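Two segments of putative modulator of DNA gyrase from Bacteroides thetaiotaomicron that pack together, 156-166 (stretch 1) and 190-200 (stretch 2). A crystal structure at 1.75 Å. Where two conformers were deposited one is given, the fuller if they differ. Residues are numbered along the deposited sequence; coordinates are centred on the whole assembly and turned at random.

Stretch 1, residues 156-166: DERIISVGSSY
Stretch 2, residues 190-200: YSLSADITIRG

Residues 159-166 and 190-198 form neighbouring antiparallel strands, their axes 4.4 Å apart at closest approach and their N-to-C directions 165° apart. The contact buries 904 Å², summed over both sides. Within the strands backbone angles are extended, except at Ile160 (phi/psi -98/-46), where a beta bulge shifts the register by one.

Beyond the bulge the pairing is regular. Ser161 with Thr197, Gly163 with Asp195 and Ser165 with Ser193 are hydrogen-bonded pairs with CA atoms 5.0-5.2 Å apart. Thr197 N donates to Ser161 O (2.9 Å) and Ser161 N to Thr197 O (3.2 Å); Gly163 N reaches Asp195 O at 2.7 Å and Asp195 N reaches Gly163 O at 2.8 Å; Ser165 N to Ser193 O is 3.0 Å and Ser193 N to Ser165 O is 2.9 Å. Alternating with them are the non-hydrogen-bonded pairs Val162 with Ile196, Ser164 with Ala194 and, after the last, Tyr166 with Leu192, where the CA atoms draw in to 4.2-4.7 Å. The tightest of these is Ser164 with Ala194, whose small side chains (Ser164 chi1 p) share a face with the larger pairs on both sides. There Val162 (t) brings CG1 to 4.3 Å from CG1 of Ile196 (m, t), while Tyr166 (t, chi2 -79°) presents its ring edge to Leu192 (m, t), with Tyr166 CD2 3.9 Å from Leu192 CD2. The Tyr166 hydroxyl then abuts the ring edge of Tyr190 (m, chi2 86°), OH to CD2 3.4 Å.

On the other face, Gly163 leaves a hollow that the Asp195 carboxylate (chi1 p) occupies: a CB at Gly163 would lie 2.7 Å from Asp195 OD1, a clash. Next to it Ser165 (m) and Ser193 (p) are in close contact, Ser165 CB to Ser193 OG 3.4 Å. A water links this polar patch, donating to Asp195 OD2 at 2.7 Å and hydrogen-bonding Ser165 OG at 3.1 Å and Ser193 OG at 3.0 Å. Thr197 (m) and Ser161 (t) continue the same face.

At the bulge, Thr197 O accepts from two successive amides, Ile160 N at 2.7 Å and then Ser161 N at 3.2 Å. The extra residue, Ile160 (m, t), points its CB toward the other stretch and lays CD1 3.5 Å from Ile198 C. Ile159 (m, t) instead points away; its side chain diverges from that of Ile198 (p, t), although Ile159 CG1 and Ile198 CG2 remain 4.3 Å apart.

A type I turn from Asp156 to Ile159 precedes the strand, closed by Ile159 N to Asp156 O at 3.0 Å. Asp156 (t) holds Arg158 through a salt bridge, Arg158 NH2 to Asp156 OD2 3.0 Å. Arg199 N donates to Arg158 O (2.8 Å), and the Arg199 side chain (t, t, p, chi4 -113°) extends over the turn. One face of its guanidinium covers Arg158 CG, 3.3 Å from Arg199 NH2, while its edge meets Glu157 (t, m) in a salt bridge, Arg199 NH1 to Glu157 OE2 2.6 Å.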

ATOM      1  N   ASP A 156     -11.259 -29.366 -12.813  1.00 45.17           N
ATOM      2  CA  ASP A 156      -9.936 -29.961 -12.956  1.00 41.98           C
ATOM      3  C   ASP A 156      -9.383 -30.347 -11.594  1.00 42.90           C
ATOM      4  O   ASP A 156      -9.374 -29.537 -10.648  1.00 39.84           O
ATOM      5  CB  ASP A 156      -8.990 -29.027 -13.704  1.00 42.96           C
ATOM      6  CG  ASP A 156      -7.657 -29.680 -14.050  1.00 45.73           C
ATOM      7  OD1 ASP A 156      -6.909 -30.094 -13.140  1.00 46.39           O
ATOM      8  OD2 ASP A 156      -7.268 -29.802 -15.228  1.00 50.59           O
ATOM      9  N   GLU A 157      -8.915 -31.599 -11.527  0.50 41.90           N
ATOM     10  CA  GLU A 157      -8.397 -32.246 -10.312  0.50 44.31           C
ATOM     11  C   GLU A 157      -7.303 -31.435  -9.629  0.50 41.13           C
ATOM     12  O   GLU A 157      -7.250 -31.341  -8.375  0.50 40.16           O
ATOM     13  CB  GLU A 157      -7.840 -33.646 -10.685  0.50 43.56           C
ATOM     14  CG  GLU A 157      -7.367 -34.526  -9.522  0.50 51.32           C
ATOM     15  CD  GLU A 157      -5.938 -34.242  -9.060  0.50 57.24           C
ATOM     16  OE1 GLU A 157      -5.065 -33.910  -9.916  0.50 56.88           O
ATOM     17  OE2 GLU A 157      -5.682 -34.373  -7.822  0.50 58.13           O
ATOM     18  N   ARG A 158      -6.405 -30.854 -10.483  1.00 44.28           N
ATOM     19  CA  ARG A 158      -5.279 -30.129  -9.940  1.00 44.93           C
ATOM     20  C   ARG A 158      -5.690 -28.898  -9.156  1.00 41.31           C
ATOM     21  O   ARG A 158      -4.882 -28.362  -8.397  1.00 42.18           O
ATOM     22  CB  ARG A 158      -4.274 -29.816 -11.038  1.00 42.17           C
ATOM     23  CG  ARG A 158      -3.603 -31.093 -11.500  1.00 47.67           C
ATOM     24  CD  ARG A 158      -2.903 -30.978 -12.811  1.00 49.12           C
ATOM     25  NE  ARG A 158      -3.819 -30.660 -13.903  1.00 56.09           N
ATOM     26  CZ  ARG A 158      -3.533 -30.839 -15.186  1.00 60.19           C
ATOM     27  NH1 ARG A 158      -2.354 -31.352 -15.567  1.00 59.36           N
ATOM     28  NH2 ARG A 158      -4.438 -30.499 -16.101  1.00 58.82           N
ATOM     29  N   ILE A 159      -6.945 -28.463  -9.278  1.00 43.70           N
ATOM     30  CA  ILE A 159      -7.323 -27.181  -8.678  1.00 38.73           C
ATOM     31  C   ILE A 159      -7.263 -27.208  -7.152  1.00 37.61           C
ATOM     32  O   ILE A 159      -7.833 -28.090  -6.530  1.00 37.88           O
ATOM     33  CB  ILE A 159      -8.752 -26.741  -9.092  1.00 41.74           C
ATOM     34  CG1 ILE A 159      -8.862 -26.459 -10.601  1.00 42.62           C
ATOM     35  CG2 ILE A 159      -9.191 -25.539  -8.256  1.00 35.07           C
ATOM     36  CD1 ILE A 159     -10.322 -26.148 -11.053  1.00 41.41           C
ATOM     37  N   ILE A 160      -6.629 -26.208  -6.546  1.00 38.04           N
ATOM     38  CA  ILE A 160      -6.564 -26.090  -5.094  1.00 38.52           C
ATOM     39  C   ILE A 160      -7.621 -25.105  -4.559  1.00 38.29           C
ATOM     40  O   ILE A 160      -8.316 -25.414  -3.593  1.00 38.75           O
ATOM     41  CB  ILE A 160      -5.146 -25.647  -4.694  1.00 40.30           C
ATOM     42  CG1 ILE A 160      -4.185 -26.819  -4.925  1.00 43.40           C
ATOM     43  CG2 ILE A 160      -5.100 -25.184  -3.232  1.00 47.07           C
ATOM     44  CD1 ILE A 160      -2.754 -26.455  -4.729  1.00 50.94           C
ATOM     45  N   SER A 161      -7.746 -23.950  -5.199  1.00 37.97           N
ATOM     46  CA  SER A 161      -8.671 -22.919  -4.740  1.00 39.97           C
ATOM     47  C   SER A 161      -9.140 -22.073  -5.916  1.00 38.41           C
ATOM     48  O   SER A 161      -8.336 -21.763  -6.801  1.00 39.14           O
ATOM     49  CB  SER A 161      -7.969 -22.008  -3.733  1.00 43.28           C
ATOM     50  OG  SER A 161      -8.870 -21.048  -3.208  1.00 51.60           O
ATOM     51  N   VAL A 162     -10.431 -21.715  -5.895  1.00 37.02           N
ATOM     52  CA  VAL A 162     -11.023 -20.798  -6.876  1.00 35.77           C
ATOM     53  C   VAL A 162     -11.624 -19.614  -6.120  1.00 34.23           C
ATOM     54  O   VAL A 162     -12.566 -19.782  -5.372  1.00 38.03           O
ATOM     55  CB  VAL A 162     -12.152 -21.452  -7.681  1.00 35.28           C
ATOM     56  CG1 VAL A 162     -12.803 -20.434  -8.656  1.00 39.13           C
ATOM     57  CG2 VAL A 162     -11.629 -22.713  -8.434  1.00 34.00           C
ATOM     58  N   GLY A 163     -11.029 -18.469  -6.304  1.00 36.14           N
ATOM     59  CA  GLY A 163     -11.552 -17.217  -5.770  1.00 36.76           C
ATOM     60  C   GLY A 163     -12.245 -16.438  -6.867  1.00 35.51           C
ATOM     61  O   GLY A 163     -11.853 -16.488  -8.034  1.00 35.45           O
ATOM     62  N   SER A 164     -13.298 -15.720  -6.505  1.00 34.29           N
ATOM     63  CA  SER A 164     -13.885 -14.755  -7.416  1.00 34.32           C
ATOM     64  C   SER A 164     -14.321 -13.522  -6.640  1.00 32.56           C
ATOM     65  O   SER A 164     -14.542 -13.564  -5.416  1.00 35.48           O
ATOM     66  CB  SER A 164     -15.083 -15.365  -8.156  1.00 35.69           C
ATOM     67  OG  SER A 164     -16.045 -15.891  -7.277  1.00 37.46           O
ATOM     68  N   SER A 165     -14.497 -12.446  -7.350  1.00 31.72           N
ATOM     69  CA  SER A 165     -14.822 -11.174  -6.745  1.00 33.01           C
ATOM     70  C   SER A 165     -15.718 -10.350  -7.642  1.00 35.80           C
ATOM     71  O   SER A 165     -15.577 -10.366  -8.884  1.00 35.54           O
ATOM     72  CB  SER A 165     -13.541 -10.361  -6.529  1.00 39.08           C
ATOM     73  OG  SER A 165     -12.613 -11.130  -5.768  1.00 49.72           O
ATOM     74  N   TYR A 166     -16.584  -9.577  -7.001  1.00 31.89           N
ATOM     75  CA  TYR A 166     -17.314  -8.494  -7.623  1.00 31.97           C
ATOM     76  C   TYR A 166     -16.939  -7.198  -6.924  1.00 33.93           C
ATOM     77  O   TYR A 166     -16.837  -7.150  -5.702  1.00 35.77           O
ATOM     78  CB  TYR A 166     -18.833  -8.744  -7.470  1.00 33.22           C
ATOM     79  CG  TYR A 166     -19.672  -7.564  -7.875  1.00 34.64           C
ATOM     80  CD1 TYR A 166     -19.852  -6.472  -7.036  1.00 31.40           C
ATOM     81  CD2 TYR A 166     -20.202  -7.467  -9.186  1.00 36.78           C
ATOM     82  CE1 TYR A 166     -20.581  -5.358  -7.445  1.00 35.58           C
ATOM     83  CE2 TYR A 166     -20.890  -6.355  -9.595  1.00 34.82           C
ATOM     84  CZ  TYR A 166     -21.113  -5.315  -8.720  1.00 34.31           C
ATOM     85  OH  TYR A 166     -21.839  -4.198  -9.090  1.00 36.26           O
ATOM     86  N   TYR A 190     -17.581  -1.029 -12.503  1.00 30.51           N
ATOM     87  CA  TYR A 190     -17.940  -2.354 -12.093  1.00 30.97           C
ATOM     88  C   TYR A 190     -16.838  -3.309 -12.521  1.00 32.97           C
ATOM     89  O   TYR A 190     -16.211  -3.103 -13.568  1.00 34.28           O
ATOM     90  CB  TYR A 190     -19.213  -2.814 -12.814  1.00 31.47           C
ATOM     91  CG  TYR A 190     -20.398  -1.879 -12.689  1.00 30.85           C
ATOM     92  CD1 TYR A 190     -20.565  -0.818 -13.572  1.00 30.61           C
ATOM     93  CD2 TYR A 190     -21.362  -2.057 -11.702  1.00 36.69           C
ATOM     94  CE1 TYR A 190     -21.653   0.052 -13.451  1.00 29.76           C
ATOM     95  CE2 TYR A 190     -22.451  -1.203 -11.591  1.00 37.64           C
ATOM     96  CZ  TYR A 190     -22.594  -0.161 -12.462  1.00 34.12           C
ATOM     97  OH  TYR A 190     -23.697   0.688 -12.401  1.00 37.95           O
ATOM     98  N   SER A 191     -16.605  -4.339 -11.719  1.00 31.56           N
ATOM     99  CA  SER A 191     -15.587  -5.328 -12.059  1.00 35.24           C
ATOM    100  C   SER A 191     -15.894  -6.693 -11.548  1.00 34.34           C
ATOM    101  O   SER A 191     -16.530  -6.863 -10.495  1.00 34.78           O
ATOM    102  CB  SER A 191     -14.234  -4.871 -11.544  1.00 37.54           C
ATOM    103  OG  SER A 191     -13.207  -5.645 -12.129  1.00 47.06           O
ATOM    104  N   LEU A 192     -15.445  -7.705 -12.302  1.00 31.38           N
ATOM    105  CA  LEU A 192     -15.549  -9.087 -11.893  1.00 30.67           C
ATOM    106  C   LEU A 192     -14.216  -9.744 -12.133  1.00 33.13           C
ATOM    107  O   LEU A 192     -13.546  -9.478 -13.130  1.00 33.33           O
ATOM    108  CB  LEU A 192     -16.614  -9.838 -12.695  1.00 33.79           C
ATOM    109  CG  LEU A 192     -18.090  -9.609 -12.344  1.00 34.50           C
ATOM    110  CD1 LEU A 192     -18.971 -10.067 -13.547  1.00 35.31           C
ATOM    111  CD2 LEU A 192     -18.448 -10.351 -11.101  1.00 33.57           C
ATOM    112  N   SER A 193     -13.824 -10.618 -11.237  1.00 32.86           N
ATOM    113  CA  SER A 193     -12.556 -11.295 -11.365  1.00 33.66           C
ATOM    114  C   SER A 193     -12.601 -12.719 -10.846  1.00 36.26           C
ATOM    115  O   SER A 193     -13.495 -13.137 -10.093  1.00 34.66           O
ATOM    116  CB  SER A 193     -11.438 -10.505 -10.662  1.00 38.80           C
ATOM    117  OG  SER A 193     -11.557 -10.613  -9.271  1.00 42.20           O
ATOM    118  N   ALA A 194     -11.649 -13.501 -11.334  1.00 33.57           N
ATOM    119  CA  ALA A 194     -11.364 -14.840 -10.803  1.00 34.74           C
ATOM    120  C   ALA A 194      -9.885 -14.980 -10.508  1.00 32.93           C
ATOM    121  O   ALA A 194      -9.062 -14.418 -11.205  1.00 35.61           O
ATOM    122  CB  ALA A 194     -11.753 -15.942 -11.784  1.00 34.96           C
ATOM    123  N   ASP A 195      -9.569 -15.786  -9.505  1.00 37.78           N
ATOM    124  CA  ASP A 195      -8.182 -16.163  -9.239  1.00 39.23           C
ATOM    125  C   ASP A 195      -8.173 -17.639  -8.847  1.00 39.53           C
ATOM    126  O   ASP A 195      -8.988 -18.099  -8.027  1.00 39.14           O
ATOM    127  CB  ASP A 195      -7.543 -15.248  -8.189  1.00 41.85           C
ATOM    128  CG  ASP A 195      -8.212 -15.343  -6.869  1.00 49.34           C
ATOM    129  OD1 ASP A 195      -7.960 -16.363  -6.183  1.00 70.57           O
ATOM    130  OD2 ASP A 195      -9.000 -14.479  -6.420  1.00 74.92           O
ATOM    131  N   ILE A 196      -7.282 -18.399  -9.463  1.00 38.04           N
ATOM    132  CA  ILE A 196      -7.292 -19.830  -9.319  1.00 38.37           C
ATOM    133  C   ILE A 196      -5.888 -20.302  -9.029  1.00 38.57           C
ATOM    134  O   ILE A 196      -4.965 -19.845  -9.660  1.00 37.84           O
ATOM    135  CB  ILE A 196      -7.769 -20.494 -10.626  1.00 36.71           C
ATOM    136  CG1 ILE A 196      -9.169 -19.993 -10.961  1.00 37.77           C
ATOM    137  CG2 ILE A 196      -7.705 -22.024 -10.503  1.00 37.81           C
ATOM    138  CD1 ILE A 196      -9.787 -20.570 -12.205  1.00 42.94           C
ATOM    139  N   THR A 197      -5.772 -21.209  -8.073  1.00 39.36           N
ATOM    140  CA  THR A 197      -4.509 -21.813  -7.696  1.00 40.84           C
ATOM    141  C   THR A 197      -4.589 -23.312  -7.921  1.00 40.94           C
ATOM    142  O   THR A 197      -5.615 -23.942  -7.633  1.00 38.95           O
ATOM    143  CB  THR A 197      -4.220 -21.488  -6.240  1.00 43.91           C
ATOM    144  OG1 THR A 197      -3.917 -20.083  -6.131  1.00 44.72           O
ATOM    145  CG2 THR A 197      -2.975 -22.210  -5.747  1.00 42.34           C
ATOM    146  N   ILE A 198      -3.506 -23.889  -8.436  1.00 40.40           N
ATOM    147  CA  ILE A 198      -3.485 -25.309  -8.726  1.00 42.44           C
ATOM    148  C   ILE A 198      -2.239 -25.991  -8.192  1.00 43.34           C
ATOM    149  O   ILE A 198      -1.268 -25.333  -7.814  1.00 41.74           O
ATOM    150  CB  ILE A 198      -3.626 -25.582 -10.254  1.00 42.64           C
ATOM    151  CG1 ILE A 198      -2.346 -25.201 -11.014  1.00 39.72           C
ATOM    152  CG2 ILE A 198      -4.849 -24.830 -10.816  1.00 43.44           C
ATOM    153  CD1 ILE A 198      -2.386 -25.603 -12.468  1.00 43.54           C
ATOM    154  N   ARG A 199      -2.303 -27.316  -8.157  0.50 42.98           N
ATOM    155  CA  ARG A 199      -1.183 -28.171  -7.766  0.50 43.79           C
ATOM    156  C   ARG A 199      -0.223 -28.288  -8.939  0.50 44.28           C
ATOM    157  O   ARG A 199      -0.589 -28.811  -9.993  0.50 43.38           O
ATOM    158  CB  ARG A 199      -1.690 -29.569  -7.378  0.50 43.13           C
ATOM    159  CG  ARG A 199      -0.622 -30.526  -6.832  0.50 43.55           C
ATOM    160  CD  ARG A 199      -1.092 -31.979  -6.701  0.50 40.98           C
ATOM    161  NE  ARG A 199      -1.217 -32.640  -8.008  0.50 38.47           N
ATOM    162  CZ  ARG A 199      -2.353 -33.054  -8.582  0.50 34.02           C
ATOM    163  NH1 ARG A 199      -3.537 -32.908  -7.989  0.50 35.21           N
ATOM    164  NH2 ARG A 199      -2.300 -33.633  -9.778  0.50 33.64           N
ATOM    165  N   GLY A 200       0.995 -27.788  -8.752  1.00 45.25           N
ATOM    166  CA  GLY A 200       2.045 -27.904  -9.753  1.00 48.30           C
ATOM    167  C   GLY A 200       2.890 -29.135  -9.454  1.00 49.95           C
ATOM    168  O   GLY A 200       2.406 -30.091  -8.840  1.00 48.57           O
TER
HETATM  169  O   HOH W   1     -10.930 -13.003  -7.578  1.00 40.42           O